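PDB 5L6G: xylooligosaccharide oxidase from Myceliophthora thermophila, which oxidises the C1 hydroxyl of xylooligosaccharides and other sugars to lactones with a bicovalently bound FAD, passing the electrons to oxygen to give hydrogen peroxide. Local coordinates for residues 231-243 and 279-293. Sequence-based numbering, arbitrary orientation.
With NAG (2-acetamido-2-deoxy-beta-D-glucopyranose), chain E; NAG (2-acetamido-2-deoxy-beta-D-glucopyranose), chain G.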
ATOM      1  N   PRO A 231       0.103  -3.720  21.733  1.00 22.83           N
ATOM      2  CA  PRO A 231       0.887  -3.317  22.895  1.00 24.38           C
ATOM      3  C   PRO A 231       0.152  -2.242  23.689  1.00 25.63           C
ATOM      4  O   PRO A 231      -0.513  -1.396  23.091  1.00 25.53           O
ATOM      5  CB  PRO A 231       2.158  -2.734  22.275  1.00 23.54           C
ATOM      6  CG  PRO A 231       1.723  -2.260  20.923  1.00 22.57           C
ATOM      7  CD  PRO A 231       0.734  -3.293  20.475  1.00 22.37           C
ATOM      8  N   PRO A 232       0.271  -2.270  25.020  1.00 27.43           N
ATOM      9  CA  PRO A 232      -0.450  -1.292  25.811  1.00 28.70           C
ATOM     10  C   PRO A 232       0.019   0.138  25.546  1.00 29.03           C
ATOM     11  O   PRO A 232      -0.781   1.060  25.680  1.00 29.97           O
ATOM     12  CB  PRO A 232      -0.168  -1.720  27.262  1.00 29.87           C
ATOM     13  CG  PRO A 232       1.054  -2.562  27.194  1.00 29.70           C
ATOM     14  CD  PRO A 232       1.020  -3.224  25.854  1.00 28.51           C
ATOM     15  N   ASN A 233       1.284   0.316  25.164  1.00 28.85           N
ATOM     16  CA  ASN A 233       1.855   1.644  24.951  1.00 29.12           C
ATOM     17  C   ASN A 233       2.784   1.689  23.750  1.00 25.77           C
ATOM     18  O   ASN A 233       3.546   0.764  23.520  1.00 25.25           O
ATOM     19  CB  ASN A 233       2.596   2.112  26.203  1.00 32.69           C
ATOM     20  CG  ASN A 233       1.667   2.242  27.383  1.00 37.89           C
ATOM     21  OD1 ASN A 233       1.807   1.534  28.381  1.00 39.42           O
ATOM     22  ND2 ASN A 233       0.678   3.155  27.257  1.00 43.64           N
ATOM     23  N   VAL A 234       2.672   2.763  22.977  1.00 23.25           N
ATOM     24  CA  VAL A 234       3.579   3.035  21.867  1.00 21.17           C
ATOM     25  C   VAL A 234       4.031   4.495  21.974  1.00 20.45           C
ATOM     26  O   VAL A 234       3.295   5.353  22.475  1.00 20.93           O
ATOM     27  CB  VAL A 234       2.938   2.769  20.503  1.00 20.04           C
ATOM     28  CG1 VAL A 234       2.540   1.298  20.389  1.00 19.98           C
ATOM     29  CG2 VAL A 234       1.735   3.680  20.262  1.00 19.88           C
ATOM     30  N   THR A 235       5.245   4.771  21.529  1.00 19.15           N
ATOM     31  CA  THR A 235       5.836   6.075  21.723  1.00 18.68           C
ATOM     32  C   THR A 235       6.241   6.632  20.370  1.00 17.59           C
ATOM     33  O   THR A 235       7.086   6.067  19.690  1.00 16.79           O
ATOM     34  CB  THR A 235       7.037   5.959  22.650  1.00 19.18           C
ATOM     35  OG1 THR A 235       6.606   5.372  23.893  1.00 19.87           O
ATOM     36  CG2 THR A 235       7.659   7.342  22.906  1.00 19.48           C
ATOM     37  N   SER A 236       5.600   7.716  19.959  1.00 17.19           N
ATOM     38  CA  SER A 236       6.002   8.375  18.720  1.00 16.45           C
ATOM     39  C   SER A 236       7.131   9.330  19.038  1.00 16.64           C
ATOM     40  O   SER A 236       7.279   9.783  20.170  1.00 17.40           O
ATOM     41  CB  SER A 236       4.829   9.097  18.066  1.00 16.24           C
ATOM     42  OG  SER A 236       4.315  10.125  18.893  1.00 16.46           O
ATOM     43  N   TYR A 237       7.954   9.615  18.042  1.00 16.27           N
ATOM     44  CA  TYR A 237       9.085  10.519  18.235  1.00 16.53           C
ATOM     45  C   TYR A 237       9.583  11.000  16.895  1.00 16.19           C
ATOM     46  O   TYR A 237       9.266  10.420  15.857  1.00 15.36           O
ATOM     47  CB  TYR A 237      10.223   9.803  18.976  1.00 16.68           C
ATOM     48  CG  TYR A 237      10.764   8.592  18.242  1.00 15.89           C
ATOM     49  CD1 TYR A 237      10.126   7.357  18.337  1.00 15.81           C
ATOM     50  CD2 TYR A 237      11.909   8.682  17.443  1.00 15.50           C
ATOM     51  CE1 TYR A 237      10.611   6.248  17.663  1.00 15.37           C
ATOM     52  CE2 TYR A 237      12.396   7.578  16.750  1.00 15.11           C
ATOM     53  CZ  TYR A 237      11.754   6.365  16.871  1.00 15.09           C
ATOM     54  OH  TYR A 237      12.209   5.262  16.198  1.00 14.78           O
ATOM     55  N   GLU A 238      10.395  12.048  16.941  1.00 16.81           N
ATOM     56  CA  GLU A 238      10.983  12.613  15.755  1.00 16.72           C
ATOM     57  C   GLU A 238      12.450  12.919  15.995  1.00 16.96           C
ATOM     58  O   GLU A 238      12.877  13.159  17.136  1.00 17.17           O
ATOM     59  CB  GLU A 238      10.226  13.888  15.389  1.00 17.51           C
ATOM     60  CG  GLU A 238       8.877  13.597  14.790  1.00 17.83           C
ATOM     61  CD  GLU A 238       7.885  14.739  14.851  1.00 19.04           C
ATOM     62  OE1 GLU A 238       8.285  15.917  14.988  1.00 19.96           O
ATOM     63  OE2 GLU A 238       6.675  14.425  14.721  1.00 20.25           O
ATOM     64  N   ILE A 239      13.223  12.886  14.917  1.00 16.26           N
ATOM     65  CA  ILE A 239      14.614  13.322  14.959  1.00 16.54           C
ATOM     66  C   ILE A 239      14.814  14.175  13.742  1.00 16.41           C
ATOM     67  O   ILE A 239      14.827  13.663  12.621  1.00 15.24           O
ATOM     68  CB  ILE A 239      15.622  12.155  14.926  1.00 16.39           C
ATOM     69  CG1 ILE A 239      15.358  11.168  16.069  1.00 16.69           C
ATOM     70  CG2 ILE A 239      17.047  12.699  14.972  1.00 16.73           C
ATOM     71  CD1 ILE A 239      15.999   9.807  15.883  1.00 16.60           C
ATOM     72  N   ASN A 240      14.965  15.481  13.967  1.00 17.30           N
ATOM     73  CA  ASN A 240      15.189  16.395  12.866  1.00 17.62           C
ATOM     74  C   ASN A 240      16.597  16.221  12.320  1.00 17.57           C
ATOM     75  O   ASN A 240      17.544  16.054  13.081  1.00 17.78           O
ATOM     76  CB  ASN A 240      14.950  17.844  13.296  1.00 18.71           C
ATOM     77  CG  ASN A 240      13.483  18.145  13.480  1.00 19.12           C
ATOM     78  OD1 ASN A 240      12.652  17.705  12.692  1.00 19.31           O
ATOM     79  ND2 ASN A 240      13.154  18.902  14.512  1.00 20.33           N
ATOM     80  N   LEU A 241      16.705  16.230  10.993  1.00 16.66           N
ATOM     81  CA  LEU A 241      17.964  15.968  10.322  1.00 16.48           C
ATOM     82  C   LEU A 241      18.398  17.214   9.580  1.00 16.48           C
ATOM     83  O   LEU A 241      17.581  17.817   8.887  1.00 16.30           O
ATOM     84  CB  LEU A 241      17.804  14.822   9.332  1.00 16.13           C
ATOM     85  CG  LEU A 241      17.397  13.476   9.912  1.00 16.09           C
ATOM     86  CD1 LEU A 241      16.997  12.524   8.788  1.00 15.76           C
ATOM     87  CD2 LEU A 241      18.525  12.922  10.759  1.00 17.00           C
ATOM     88  N   PRO A 242      19.688  17.577   9.682  1.00 16.40           N
ATOM     89  CA  PRO A 242      20.188  18.790   9.045  1.00 16.94           C
ATOM     90  C   PRO A 242      20.515  18.586   7.579  1.00 16.60           C
ATOM     91  O   PRO A 242      21.631  18.875   7.141  1.00 16.47           O
ATOM     92  CB  PRO A 242      21.458  19.081   9.838  1.00 17.37           C
ATOM     93  CG  PRO A 242      21.963  17.729  10.165  1.00 17.04           C
ATOM     94  CD  PRO A 242      20.735  16.949  10.508  1.00 16.73           C
ATOM     95  N   TRP A 243      19.534  18.131   6.814  1.00 16.11           N
ATOM     96  CA  TRP A 243      19.792  17.714   5.446  1.00 16.37           C
ATOM     97  C   TRP A 243      19.547  18.871   4.472  1.00 17.02           C
ATOM     98  O   TRP A 243      18.665  18.836   3.628  1.00 17.03           O
ATOM     99  CB  TRP A 243      18.967  16.474   5.126  1.00 15.98           C
ATOM    100  CG  TRP A 243      19.498  15.204   5.766  1.00 15.77           C
ATOM    101  CD1 TRP A 243      20.388  15.098   6.808  1.00 16.19           C
ATOM    102  CD2 TRP A 243      19.129  13.871   5.424  1.00 15.65           C
ATOM    103  NE1 TRP A 243      20.619  13.790   7.097  1.00 16.19           N
ATOM    104  CE2 TRP A 243      19.849  13.009   6.274  1.00 15.72           C
ATOM    105  CE3 TRP A 243      18.274  13.321   4.460  1.00 15.12           C
ATOM    106  CZ2 TRP A 243      19.731  11.621   6.204  1.00 15.73           C
ATOM    107  CZ3 TRP A 243      18.159  11.935   4.385  1.00 15.15           C
ATOM    108  CH2 TRP A 243      18.893  11.105   5.255  1.00 15.25           C
ATOM    109  N   GLN A 279      11.625  20.755   5.741  1.00 13.87           N
ATOM    110  CA  GLN A 279      12.156  20.025   6.891  1.00 14.33           C
ATOM    111  C   GLN A 279      12.399  18.570   6.509  1.00 13.83           C
ATOM    112  O   GLN A 279      11.717  18.041   5.634  1.00 13.17           O
ATOM    113  CB  GLN A 279      11.193  20.109   8.086  1.00 15.03           C
ATOM    114  CG  GLN A 279      11.693  19.370   9.318  1.00 15.52           C
ATOM    115  CD  GLN A 279      11.110  19.902  10.603  1.00 16.55           C
ATOM    116  OE1 GLN A 279      11.726  20.730  11.277  1.00 17.86           O
ATOM    117  NE2 GLN A 279       9.919  19.452  10.944  1.00 16.73           N
ATOM    118  N   THR A 280      13.388  17.955   7.150  1.00 14.07           N
ATOM    119  CA  THR A 280      13.650  16.527   7.031  1.00 14.33           C
ATOM    120  C   THR A 280      13.779  15.960   8.435  1.00 14.40           C
ATOM    121  O   THR A 280      14.435  16.554   9.292  1.00 14.54           O
ATOM    122  CB  THR A 280      14.933  16.244   6.243  1.00 14.90           C
ATOM    123  OG1 THR A 280      14.816  16.799   4.910  1.00 16.03           O
ATOM    124  CG2 THR A 280      15.154  14.725   6.132  1.00 14.95           C
ATOM    125  N   GLN A 281      13.134  14.836   8.690  1.00 13.98           N
ATOM    126  CA  GLN A 281      13.241  14.255  10.024  1.00 14.36           C
ATOM    127  C   GLN A 281      12.958  12.776   9.952  1.00 13.76           C
ATOM    128  O   GLN A 281      12.273  12.314   9.032  1.00 13.10           O
ATOM    129  CB  GLN A 281      12.255  14.928  10.978  1.00 14.90           C
ATOM    130  CG  GLN A 281      10.802  14.800  10.551  1.00 14.97           C
ATOM    131  CD  GLN A 281       9.810  15.339  11.560  1.00 15.61           C
ATOM    132  OE1 GLN A 281       8.657  14.932  11.562  1.00 15.75           O
ATOM    133  NE2 GLN A 281      10.246  16.241  12.418  1.00 16.22           N
ATOM    134  N   LEU A 282      13.517  12.047  10.917  1.00 13.53           N
ATOM    135  CA  LEU A 282      13.071  10.710  11.169  1.00 13.33           C
ATOM    136  C   LEU A 282      11.806  10.836  11.979  1.00 13.59           C
ATOM    137  O   LEU A 282      11.709  11.724  12.826  1.00 14.00           O
ATOM    138  CB  LEU A 282      14.114   9.906  11.922  1.00 13.58           C
ATOM    139  CG  LEU A 282      15.370   9.602  11.108  1.00 13.26           C
ATOM    140  CD1 LEU A 282      16.573   9.542  12.029  1.00 13.79           C
ATOM    141  CD2 LEU A 282      15.202   8.317  10.341  1.00 12.82           C
ATOM    142  N   GLN A 283      10.864   9.942  11.704  1.00 13.19           N
ATOM    143  CA  GLN A 283       9.623   9.806  12.442  1.00 13.76           C
ATOM    144  C   GLN A 283       9.527   8.340  12.793  1.00 13.34           C
ATOM    145  O   GLN A 283       9.652   7.487  11.914  1.00 12.93           O
ATOM    146  CB  GLN A 283       8.412  10.160  11.574  1.00 13.96           C
ATOM    147  CG  GLN A 283       8.494  11.542  10.974  1.00 14.64           C
ATOM    148  CD  GLN A 283       7.293  11.850  10.112  1.00 15.33           C
ATOM    149  OE1 GLN A 283       6.801  10.995   9.375  1.00 15.25           O
ATOM    150  NE2 GLN A 283       6.841  13.089  10.171  1.00 16.43           N
ATOM    151  N   GLY A 284       9.283   8.065  14.069  1.00 13.53           N
ATOM    152  CA  GLY A 284       9.198   6.704  14.552  1.00 13.42           C
ATOM    153  C   GLY A 284       7.984   6.435  15.402  1.00 13.66           C
ATOM    154  O   GLY A 284       7.307   7.359  15.872  1.00 13.72           O
ATOM    155  N   LEU A 285       7.689   5.148  15.547  1.00 13.70           N
ATOM    156  CA  LEU A 285       6.774   4.652  16.552  1.00 14.34           C
ATOM    157  C   LEU A 285       7.477   3.471  17.216  1.00 14.72           C
ATOM    158  O   LEU A 285       7.778   2.459  16.573  1.00 14.30           O
ATOM    159  CB  LEU A 285       5.441   4.227  15.943  1.00 14.22           C
ATOM    160  CG  LEU A 285       4.335   3.949  16.964  1.00 14.85           C
ATOM    161  CD1 LEU A 285       3.901   5.251  17.620  1.00 15.43           C
ATOM    162  CD2 LEU A 285       3.147   3.225  16.375  1.00 14.76           C
ATOM    163  N   TYR A 286       7.764   3.620  18.499  1.00 15.42           N
ATOM    164  CA  TYR A 286       8.443   2.593  19.242  1.00 16.07           C
ATOM    165  C   TYR A 286       7.405   1.830  20.041  1.00 16.64           C
ATOM    166  O   TYR A 286       6.614   2.430  20.773  1.00 17.13           O
ATOM    167  CB  TYR A 286       9.464   3.243  20.163  1.00 16.70           C
ATOM    168  CG  TYR A 286      10.293   2.256  20.921  1.00 17.32           C
ATOM    169  CD1 TYR A 286      11.358   1.602  20.307  1.00 17.01           C
ATOM    170  CD2 TYR A 286      10.008   1.967  22.249  1.00 18.24           C
ATOM    171  CE1 TYR A 286      12.116   0.679  20.992  1.00 17.75           C
ATOM    172  CE2 TYR A 286      10.765   1.045  22.958  1.00 18.97           C
ATOM    173  CZ  TYR A 286      11.818   0.411  22.320  1.00 18.62           C
ATOM    174  OH  TYR A 286      12.565  -0.484  23.009  1.00 19.71           O
ATOM    175  N   HIS A 287       7.391   0.509  19.893  1.00 16.85           N
ATOM    176  CA  HIS A 287       6.433  -0.320  20.615  1.00 17.67           C
ATOM    177  C   HIS A 287       6.924  -0.597  22.033  1.00 18.91           C
ATOM    178  O   HIS A 287       7.443  -1.669  22.339  1.00 18.98           O
ATOM    179  CB  HIS A 287       6.167  -1.609  19.860  1.00 17.32           C
ATOM    180  CG  HIS A 287       5.439  -1.399  18.573  1.00 16.66           C
ATOM    181  ND1 HIS A 287       4.421  -2.221  18.169  1.00 16.75           N
ATOM    182  CD2 HIS A 287       5.552  -0.442  17.620  1.00 16.17           C
ATOM    183  CE1 HIS A 287       3.952  -1.805  17.008  1.00 16.13           C
ATOM    184  NE2 HIS A 287       4.626  -0.729  16.649  1.00 15.89           N
ATOM    185  N   GLY A 288       6.748   0.405  22.872  1.00 20.00           N
ATOM    186  CA  GLY A 288       7.226   0.407  24.244  1.00 21.68           C
ATOM    187  C   GLY A 288       7.087   1.829  24.766  1.00 22.75           C
ATOM    188  O   GLY A 288       6.615   2.715  24.054  1.00 21.55           O
ATOM    189  N   ASN A 289       7.492   2.048  26.010  1.00 25.16           N
ATOM    190  CA  ASN A 289       7.309   3.345  26.650  1.00 26.87           C
ATOM    191  C   ASN A 289       8.478   4.267  26.328  1.00 26.17           C
ATOM    192  O   ASN A 289       9.408   3.869  25.621  1.00 25.76           O
ATOM    193  CB  ASN A 289       7.106   3.173  28.161  1.00 29.99           C
ATOM    194  CG  ASN A 289       8.240   2.424  28.824  1.00 33.14           C
ATOM    195  OD1 ASN A 289       9.390   2.546  28.421  1.00 31.85           O
ATOM    196  ND2 ASN A 289       7.916   1.642  29.869  1.00 38.41           N
ATOM    197  N   ALA A 290       8.433   5.500  26.834  1.00 26.03           N
ATOM    198  CA  ALA A 290       9.390   6.524  26.422  1.00 25.19           C
ATOM    199  C   ALA A 290      10.795   6.237  26.918  1.00 25.27           C
ATOM    200  O   ALA A 290      11.762   6.490  26.207  1.00 24.36           O
ATOM    201  CB  ALA A 290       8.935   7.902  26.882  1.00 25.89           C
ATOM    202  N   SER A 291      10.920   5.717  28.141  1.00 25.99           N
ATOM    203  CA  SER A 291      12.245   5.401  28.692  1.00 26.14           C
ATOM    204  C   SER A 291      12.910   4.282  27.890  1.00 25.33           C
ATOM    205  O   SER A 291      14.116   4.300  27.682  1.00 24.71           O
ATOM    206  CB  SER A 291      12.168   5.031  30.184  1.00 27.41           C
ATOM    207  OG  SER A 291      11.096   4.150  30.427  1.00 27.65           O
ATOM    208  N   ALA A 292      12.110   3.325  27.421  1.00 25.04           N
ATOM    209  CA  ALA A 292      12.635   2.215  26.632  1.00 24.72           C
ATOM    210  C   ALA A 292      13.091   2.723  25.259  1.00 24.16           C
ATOM    211  O   ALA A 292      14.160   2.343  24.766  1.00 23.69           O
ATOM    212  CB  ALA A 292      11.593   1.115  26.502  1.00 24.58           C
ATOM    213  N   LEU A 293      12.294   3.601  24.655  1.00 24.02           N
ATOM    214  CA  LEU A 293      12.691   4.251  23.403  1.00 23.91           C
ATOM    215  C   LEU A 293      14.025   4.989  23.539  1.00 25.17           C
ATOM    216  O   LEU A 293      14.930   4.812  22.718  1.00 24.13           O
ATOM    217  CB  LEU A 293      11.616   5.245  22.946  1.00 23.60           C
ATOM    218  CG  LEU A 293      12.068   6.250  21.882  1.00 23.19           C
ATOM    219  CD1 LEU A 293      12.398   5.516  20.594  1.00 22.12           C
ATOM    220  CD2 LEU A 293      11.026   7.327  21.650  1.00 23.28           C
TER
HETATM  221  C1  NAG E 506      -0.378   3.460  28.217  1.00 42.05           C
HETATM  222  C2  NAG E 506      -0.755   4.934  28.398  1.00 49.29           C
HETATM  223  C3  NAG E 506      -2.060   5.115  29.187  1.00 51.67           C
HETATM  224  C4  NAG E 506      -3.170   4.256  28.585  1.00 51.08           C
HETATM  225  C5  NAG E 506      -2.681   2.813  28.535  1.00 48.61           C
HETATM  226  C6  NAG E 506      -3.712   1.876  27.910  1.00 49.01           C
HETATM  227  C7  NAG E 506       0.875   6.771  28.515  1.00 53.70           C
HETATM  228  C8  NAG E 506       1.987   7.405  29.303  1.00 54.44           C
HETATM  229  N2  NAG E 506       0.335   5.663  29.034  1.00 51.42           N
HETATM  230  O3  NAG E 506      -2.449   6.474  29.182  1.00 52.38           O
HETATM  231  O4  NAG E 506      -4.368   4.345  29.331  1.00 55.03           O
HETATM  232  O5  NAG E 506      -1.518   2.768  27.738  1.00 45.21           O
HETATM  233  O6  NAG E 506      -3.090   0.652  27.568  1.00 45.77           O
HETATM  234  O7  NAG E 506       0.515   7.279  27.451  1.00 55.07           O
HETATM  235  C1  NAG G 508       8.908   0.868  30.590  1.00 33.10           C
HETATM  236  C2  NAG G 508       8.476   0.777  32.061  1.00 39.66           C
HETATM  237  C3  NAG G 508       9.318  -0.212  32.860  1.00 42.18           C
HETATM  238  C4  NAG G 508       9.459  -1.531  32.121  1.00 43.52           C
HETATM  239  C5  NAG G 508       9.898  -1.306  30.675  1.00 42.61           C
HETATM  240  C6  NAG G 508       9.905  -2.609  29.885  1.00 43.71           C
HETATM  241  C7  NAG G 508       7.359   2.724  33.040  1.00 42.10           C
HETATM  242  C8  NAG G 508       7.482   4.093  33.646  1.00 41.71           C
HETATM  243  N2  NAG G 508       8.479   2.102  32.667  1.00 38.95           N
HETATM  244  O3  NAG G 508       8.674  -0.491  34.080  1.00 45.91           O
HETATM  245  O4  NAG G 508      10.398  -2.326  32.811  1.00 46.78           O
HETATM  246  O5  NAG G 508       8.999  -0.427  30.039  1.00 35.95           O
HETATM  247  O6  NAG G 508      10.762  -2.480  28.769  1.00 47.24           O
HETATM  248  O7  NAG G 508       6.239   2.223  32.921  1.00 46.62           O
HETATM  249  O   HOH W   1      15.291  19.444   8.803  1.00 17.46           O
HETATM  250  O   HOH W   2      15.816  19.040   4.380  1.00 30.16           O
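T235, Y237 and I239 pair with Y286, G284 and L282 as the hydrogen-bonded pairs of two antiparallel strands, 234-240 and 280-286, whose N-to-C directions differ by 158° and whose axes come within 4.3 Å. L241 N extends the pairing to T280 O (2.9 Å). Beyond Y286 the chain turns through H287, and G288 O takes the T235 hydroxyl on a lone pair, OG1 to O 2.7 Å. On the same face the Y237 ring lies back over the neighbouring strand, its CG between backbone N and carbonyl carbon (chi1 60°). G284 CA makes a CH-pi contact with one face, 3.7 Å from the ring centroid; L293 CD1 makes another over the opposite face, 3.8 Å from that centroid. I239 and L282 lie side by side there, CD1 to CD1 3.9 Å. Toward N240 and Q281 the other face is polar: Q281 NE2 bonds N240 OD1 (2.8 Å), which lies in the Q281 amide plane, and E238 OE1 (3.2 Å), met from above the carboxylate. Q281 OE1 accepts from Q283 NE2, and Q283 OE1 from substrate-binding R272, consistent with a second-shell role for Q283. N233 and helix-capping N289 both carry N-linked NAG. In the large antiparallel sheet of the substrate domain, strand 308-314 borders 234-240 and strand 269-275 borders 280-286, while helix 290-304 packs over I239, L282 and Y286.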